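Local coordinates for protein mitogen (Streptococcus dysgalactiae, PDB 2J4X) that binds a zinc ion and, as a bacterial superantigen, probably stimulates T cells by linking MHC class II molecules to T-cell receptors, at residues I128-K133 with S200-Y205; Q138-R143 with I194-V199. All coordinates share one frame; numbering follows the deposited sequence.

Interaction 1: I128-K133 with S200-Y205; sequences ITFQNK and SHFDVY. With ZN (zinc ion), chain B.
Segments 128-133 and 200-205, on strands 126-132 and 199-206, run antiparallel but are not direct neighbours. Strand 104-114 lies between them in the same sheet. The closest CA atoms, those of Ile128 and Phe202, are 9.2 Å apart, and the contact is made entirely by side chains reaching across the middle strand. Ile128, Phe130 and Phe202 all point toward the opposite segment. CG of Phe202 is anti to its carbonyl carbon (chi1 -62°), and the ring reaches over toward the other strand. Its CE1 corner lies 3.9 Å from CE1 of Phe130. Each of these two atoms sits at the edge of the other ring, near its plane, so the two phenyls meet edge to edge and do not stack. The side chains of Ile128 and Phe202 cross at about a right angle, with Ile128 CD1 3.9 Å from Phe202 CE1.

This is the inner face of the five-stranded sheet of the beta-grasp domain, and helix 137-150 packs over it. Ile140 of that helix touches both phenylalanines. Arg143 makes a cation-pi contact with Phe130.

The neighbours of Phe202 in sequence serve the other face. The zinc ion is bound by His201 NE2 at 2.1 Å and by Asp203 OD2 at 2.2 Å, with His171 as a third protein ligand. His201 ND1 donates to Ser200 OG at 3.1 Å, nearly straight at 164° and in the ring plane, which steadies the rotation of the imidazole. Ser200 and His201 together face His171 in a classic beta bulge.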
loop_
_atom_site.group_PDB
_atom_site.type_symbol
_atom_site.label_atom_id
_atom_site.label_comp_id
_atom_site.label_asym_id
_atom_site.label_seq_id
_atom_site.Cartn_x
_atom_site.Cartn_y
_atom_site.Cartn_z
ATOM N N ILE A 128 -11.204 6.776 -2.034
ATOM C CA ILE A 128 -10.042 6.282 -2.787
ATOM C C ILE A 128 -10.677 5.497 -3.915
ATOM O O ILE A 128 -11.534 4.639 -3.690
ATOM C CB ILE A 128 -9.124 5.306 -1.980
ATOM C CG1 ILE A 128 -8.565 5.988 -0.720
ATOM C CG2 ILE A 128 -7.947 4.868 -2.854
ATOM C CD1 ILE A 128 -7.728 5.038 0.176
ATOM N N THR A 129 -10.262 5.801 -5.132
ATOM C CA THR A 129 -10.797 5.128 -6.305
ATOM C C THR A 129 -9.893 4.009 -6.844
ATOM O O THR A 129 -8.673 4.182 -6.954
ATOM C CB THR A 129 -11.082 6.164 -7.437
ATOM O OG1 THR A 129 -12.150 7.044 -7.037
ATOM C CG2 THR A 129 -11.472 5.458 -8.724
ATOM N N PHE A 130 -10.518 2.862 -7.149
ATOM C CA PHE A 130 -9.852 1.672 -7.722
ATOM C C PHE A 130 -10.579 1.239 -9.010
ATOM O O PHE A 130 -11.791 1.410 -9.144
ATOM C CB PHE A 130 -9.864 0.492 -6.746
ATOM C CG PHE A 130 -9.282 0.811 -5.410
ATOM C CD1 PHE A 130 -10.083 1.310 -4.390
ATOM C CD2 PHE A 130 -7.931 0.623 -5.164
ATOM C CE1 PHE A 130 -9.543 1.618 -3.135
ATOM C CE2 PHE A 130 -7.390 0.928 -3.914
ATOM C CZ PHE A 130 -8.201 1.425 -2.905
ATOM N N GLN A 131 -9.833 0.679 -9.951
ATOM C CA GLN A 131 -10.447 0.243 -11.188
ATOM C C GLN A 131 -10.279 -1.249 -11.509
ATOM O O GLN A 131 -10.620 -1.683 -12.622
ATOM C CB GLN A 131 -9.946 1.096 -12.350
ATOM C CG GLN A 131 -8.474 1.059 -12.542
ATOM C CD GLN A 131 -8.016 2.107 -13.518
ATOM O OE1 GLN A 131 -8.149 1.946 -14.738
ATOM N NE2 GLN A 131 -7.482 3.205 -12.989
ATOM N N ASN A 132 -9.766 -2.017 -10.532
ATOM C CA ASN A 132 -9.586 -3.475 -10.636
ATOM C C ASN A 132 -10.255 -4.146 -9.448
ATOM O O ASN A 132 -10.268 -3.598 -8.340
ATOM C CB ASN A 132 -8.115 -3.842 -10.664
ATOM C CG ASN A 132 -7.477 -3.479 -11.965
ATOM O OD1 ASN A 132 -7.913 -3.958 -13.013
ATOM N ND2 ASN A 132 -6.451 -2.620 -11.928
ATOM N N LYS A 133 -10.817 -5.328 -9.683
ATOM C CA LYS A 133 -11.516 -6.074 -8.641
ATOM C C LYS A 133 -10.531 -6.501 -7.569
ATOM O O LYS A 133 -10.872 -6.609 -6.384
ATOM C CB LYS A 133 -12.171 -7.307 -9.252
ATOM C CG LYS A 133 -12.966 -8.144 -8.272
ATOM C CD LYS A 133 -13.641 -9.296 -8.983
ATOM C CE LYS A 133 -14.874 -9.691 -8.225
ATOM N NZ LYS A 133 -15.791 -8.518 -8.114
ATOM N N SER A 200 -16.686 -2.735 1.837
ATOM C CA SER A 200 -17.716 -1.730 1.934
ATOM C C SER A 200 -17.039 -0.362 2.030
ATOM O O SER A 200 -17.259 0.499 1.176
ATOM C CB SER A 200 -18.591 -1.969 3.151
ATOM O OG SER A 200 -19.565 -0.939 3.238
ATOM N N HIS A 201 -16.203 -0.164 3.046
ATOM C CA HIS A 201 -15.519 1.119 3.211
ATOM C C HIS A 201 -14.253 0.970 4.026
ATOM O O HIS A 201 -13.925 -0.133 4.459
ATOM C CB HIS A 201 -16.423 2.117 3.923
ATOM C CG HIS A 201 -16.953 1.621 5.232
ATOM N ND1 HIS A 201 -18.003 0.731 5.322
ATOM C CD2 HIS A 201 -16.574 1.881 6.505
ATOM C CE1 HIS A 201 -18.251 0.466 6.592
ATOM N NE2 HIS A 201 -17.399 1.151 7.331
ATOM N N PHE A 202 -13.543 2.083 4.225
ATOM C CA PHE A 202 -12.314 2.090 5.025
ATOM C C PHE A 202 -12.566 2.930 6.272
ATOM O O PHE A 202 -13.190 3.987 6.178
ATOM C CB PHE A 202 -11.138 2.701 4.247
ATOM C CG PHE A 202 -10.768 1.945 3.004
ATOM C CD1 PHE A 202 -10.349 2.631 1.865
ATOM C CD2 PHE A 202 -10.861 0.552 2.962
ATOM C CE1 PHE A 202 -10.032 1.942 0.691
ATOM C CE2 PHE A 202 -10.549 -0.147 1.799
ATOM C CZ PHE A 202 -10.133 0.551 0.659
ATOM N N ASP A 203 -12.094 2.454 7.428
ATOM C CA ASP A 203 -12.249 3.173 8.697
ATOM C C ASP A 203 -10.904 3.553 9.285
ATOM O O ASP A 203 -10.031 2.705 9.455
ATOM C CB ASP A 203 -12.996 2.327 9.722
ATOM C CG ASP A 203 -14.475 2.200 9.417
ATOM O OD1 ASP A 203 -15.149 3.240 9.183
ATOM O OD2 ASP A 203 -14.959 1.047 9.423
ATOM N N VAL A 204 -10.743 4.830 9.607
ATOM C CA VAL A 204 -9.493 5.318 10.174
ATOM C C VAL A 204 -9.733 5.696 11.634
ATOM O O VAL A 204 -10.624 6.481 11.916
ATOM C CB VAL A 204 -9.001 6.538 9.398
ATOM C CG1 VAL A 204 -7.667 6.984 9.932
ATOM C CG2 VAL A 204 -8.920 6.206 7.918
ATOM N N TYR A 205 -8.957 5.128 12.561
ATOM C CA TYR A 205 -9.116 5.409 13.997
ATOM C C TYR A 205 -7.956 6.157 14.595
ATOM O O TYR A 205 -7.021 5.544 15.112
ATOM C CB TYR A 205 -9.317 4.117 14.782
ATOM C CG TYR A 205 -10.554 3.397 14.349
ATOM C CD1 TYR A 205 -10.510 2.406 13.359
ATOM C CD2 TYR A 205 -11.790 3.757 14.871
ATOM C CE1 TYR A 205 -11.676 1.796 12.904
ATOM C CE2 TYR A 205 -12.956 3.162 14.423
ATOM C CZ TYR A 205 -12.895 2.187 13.447
ATOM O OH TYR A 205 -14.071 1.616 13.038
HETATM ZN ZN ZN B . -17.095 0.582 9.336
#

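Interaction 2: Q138-R143 with I194-V199; sequences QEIDVR and IDMSKV
Asp195 OD1, at the end of the strand that brings Ile194 to Ile140, is gripped twice by Ser197. Ser197 OG donates to it at 2.6 Å, from above the carboxylate plane. The backbone N of Ser197 donates at 3.1 Å from the same face, which makes an Asx turn. Lys198 NZ adds a salt bridge to the other oxygen, Asp195 OD2, at 3.4 Å. This turn leads the chain from strand 193-195 into the short 3-10 segment 196-198.

The meeting with helix 137-150 is apolar. Ile140 points toward the 194-199 segment with CD1 anti to CA (chi2 178°), which carries that methyl forward. The methyl lies 3.6 Å from Ile194 CG1, and the two side chains cross at about a right angle. On Met196 the same methyl meets the sulfur, with Ile140 CD1 3.9 Å from SD. Trp168 of strand 166-172 also touches Ile140.

Beside Ile140 on the helix, Arg143 NH1 makes a salt bridge to Glu139 OE2, one turn back, at 3.1 Å, using the anti lone pair of that oxygen. NH1 also donates to Thr129 O, so the helix is tied to strand 126-132 as well. The polar bonds thus lie within each segment or go to other strands. Within the beta-grasp domain the helix meets 194-199 through apolar atoms alone, so fit and burial, not directional bonds, hold it there.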
loop_
_atom_site.group_PDB
_atom_site.type_symbol
_atom_site.label_atom_id
_atom_site.label_comp_id
_atom_site.label_asym_id
_atom_site.label_seq_id
_atom_site.Cartn_x
_atom_site.Cartn_y
_atom_site.Cartn_z
ATOM N N GLN A 138 -0.999 -3.594 -0.120
ATOM C CA GLN A 138 0.045 -2.584 -0.097
ATOM C C GLN A 138 -0.419 -1.294 -0.760
ATOM O O GLN A 138 -0.132 -0.199 -0.243
ATOM C CB GLN A 138 1.308 -3.066 -0.800
ATOM C CG GLN A 138 2.318 -1.926 -0.921
ATOM C CD GLN A 138 3.632 -2.332 -1.551
ATOM O OE1 GLN A 138 4.576 -1.547 -1.585
ATOM N NE2 GLN A 138 3.703 -3.562 -2.046
ATOM N N GLU A 139 -1.123 -1.416 -1.895
ATOM C CA GLU A 139 -1.632 -0.256 -2.623
ATOM C C GLU A 139 -2.635 0.538 -1.787
ATOM O O GLU A 139 -2.532 1.762 -1.689
ATOM C CB GLU A 139 -2.311 -0.658 -3.931
ATOM C CG GLU A 139 -2.904 0.571 -4.657
ATOM C CD GLU A 139 -3.638 0.249 -5.940
ATOM O OE1 GLU A 139 -3.310 -0.749 -6.605
ATOM O OE2 GLU A 139 -4.536 1.020 -6.297
ATOM N N ILE A 140 -3.628 -0.150 -1.217
ATOM C CA ILE A 140 -4.621 0.495 -0.354
ATOM C C ILE A 140 -3.919 1.175 0.832
ATOM O O ILE A 140 -4.155 2.352 1.104
ATOM C CB ILE A 140 -5.602 -0.527 0.249
ATOM C CG1 ILE A 140 -6.370 -1.235 -0.868
ATOM C CG2 ILE A 140 -6.544 0.166 1.218
ATOM C CD1 ILE A 140 -7.327 -2.306 -0.365
ATOM N N ASP A 141 -3.046 0.439 1.521
ATOM C CA ASP A 141 -2.360 0.957 2.700
ATOM C C ASP A 141 -1.538 2.202 2.406
ATOM O O ASP A 141 -1.636 3.198 3.119
ATOM C CB ASP A 141 -1.482 -0.147 3.313
ATOM C CG ASP A 141 -1.015 0.190 4.730
ATOM O OD1 ASP A 141 -1.799 0.799 5.487
ATOM O OD2 ASP A 141 0.120 -0.166 5.098
ATOM N N VAL A 142 -0.731 2.135 1.352
ATOM C CA VAL A 142 0.104 3.253 0.936
ATOM C C VAL A 142 -0.696 4.475 0.472
ATOM O O VAL A 142 -0.364 5.600 0.812
ATOM C CB VAL A 142 1.074 2.823 -0.207
ATOM C CG1 VAL A 142 1.724 4.069 -0.849
ATOM C CG2 VAL A 142 2.132 1.846 0.359
ATOM N N ARG A 143 -1.730 4.275 -0.330
ATOM C CA ARG A 143 -2.531 5.405 -0.772
ATOM C C ARG A 143 -3.316 6.010 0.424
ATOM O O ARG A 143 -3.490 7.245 0.526
ATOM C CB ARG A 143 -3.488 4.955 -1.886
ATOM C CG ARG A 143 -2.788 4.486 -3.156
ATOM C CD ARG A 143 -3.790 4.020 -4.212
ATOM N NE ARG A 143 -4.689 5.091 -4.642
ATOM C CZ ARG A 143 -5.727 4.914 -5.451
ATOM N NH1 ARG A 143 -6.000 3.713 -5.915
ATOM N NH2 ARG A 143 -6.494 5.932 -5.806
ATOM N N ILE A 194 -6.616 -7.654 -2.064
ATOM C CA ILE A 194 -7.946 -7.452 -1.512
ATOM C C ILE A 194 -8.959 -7.547 -2.638
ATOM O O ILE A 194 -8.720 -7.047 -3.723
ATOM C CB ILE A 194 -8.048 -6.039 -0.845
ATOM C CG1 ILE A 194 -6.934 -5.873 0.191
ATOM C CG2 ILE A 194 -9.417 -5.846 -0.158
ATOM C CD1 ILE A 194 -7.049 -6.790 1.400
ATOM N N ASP A 195 -10.084 -8.206 -2.391
ATOM C CA ASP A 195 -11.139 -8.320 -3.405
ATOM C C ASP A 195 -11.965 -7.075 -3.169
ATOM O O ASP A 195 -12.715 -7.007 -2.191
ATOM C CB ASP A 195 -12.019 -9.548 -3.153
ATOM C CG ASP A 195 -13.021 -9.804 -4.282
ATOM O OD1 ASP A 195 -13.485 -8.831 -4.933
ATOM O OD2 ASP A 195 -13.353 -10.997 -4.504
ATOM N N MET A 196 -11.855 -6.097 -4.057
ATOM C CA MET A 196 -12.568 -4.856 -3.830
ATOM C C MET A 196 -14.089 -4.962 -3.790
ATOM O O MET A 196 -14.751 -4.137 -3.140
ATOM C CB MET A 196 -12.108 -3.797 -4.842
ATOM C CG MET A 196 -10.625 -3.398 -4.720
ATOM S SD MET A 196 -10.115 -2.964 -3.026
ATOM C CE MET A 196 -11.070 -1.517 -2.727
ATOM N N SER A 197 -14.641 -5.983 -4.449
ATOM C CA SER A 197 -16.099 -6.168 -4.481
ATOM C C SER A 197 -16.682 -6.543 -3.121
ATOM O O SER A 197 -17.868 -6.325 -2.883
ATOM C CB SER A 197 -16.516 -7.215 -5.538
ATOM O OG SER A 197 -16.044 -8.519 -5.228
ATOM N N LYS A 198 -15.855 -7.080 -2.222
ATOM C CA LYS A 198 -16.328 -7.457 -0.889
ATOM C C LYS A 198 -16.091 -6.362 0.164
ATOM O O LYS A 198 -16.488 -6.498 1.324
ATOM C CB LYS A 198 -15.649 -8.750 -0.466
ATOM C CG LYS A 198 -15.884 -9.879 -1.432
ATOM C CD LYS A 198 -15.043 -11.057 -1.035
ATOM C CE LYS A 198 -14.930 -12.069 -2.160
ATOM N NZ LYS A 198 -13.838 -13.070 -1.896
ATOM N N VAL A 199 -15.460 -5.269 -0.261
ATOM C CA VAL A 199 -15.143 -4.139 0.606
ATOM C C VAL A 199 -16.267 -3.115 0.638
ATOM O O VAL A 199 -16.753 -2.669 -0.404
ATOM C CB VAL A 199 -13.830 -3.410 0.135
ATOM C CG1 VAL A 199 -13.663 -2.094 0.875
ATOM C CG2 VAL A 199 -12.607 -4.299 0.388
#

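Interactions 1 and 2 adjoin, with centres about 6 Å apart, and both are buried in the beta-grasp domain. Interaction 1 joins two non-adjacent strands of the five-stranded sheet; interaction 2 joins the helix above that sheet to the end of the small two-stranded sheet and its turn. Segment 194-199 runs directly into segment 200-205, and interaction 2 is nested within the chain loop closed by interaction 1. Met196 connects them: its CE packs on Phe130, and its backbone N hydrogen-bonds to Lys133 O. The chemistry differs by place. Interaction 1 is largely aromatic and backs onto a zinc site, whereas interaction 2 is aliphatic with a sulfur and has ion pairs at its margins.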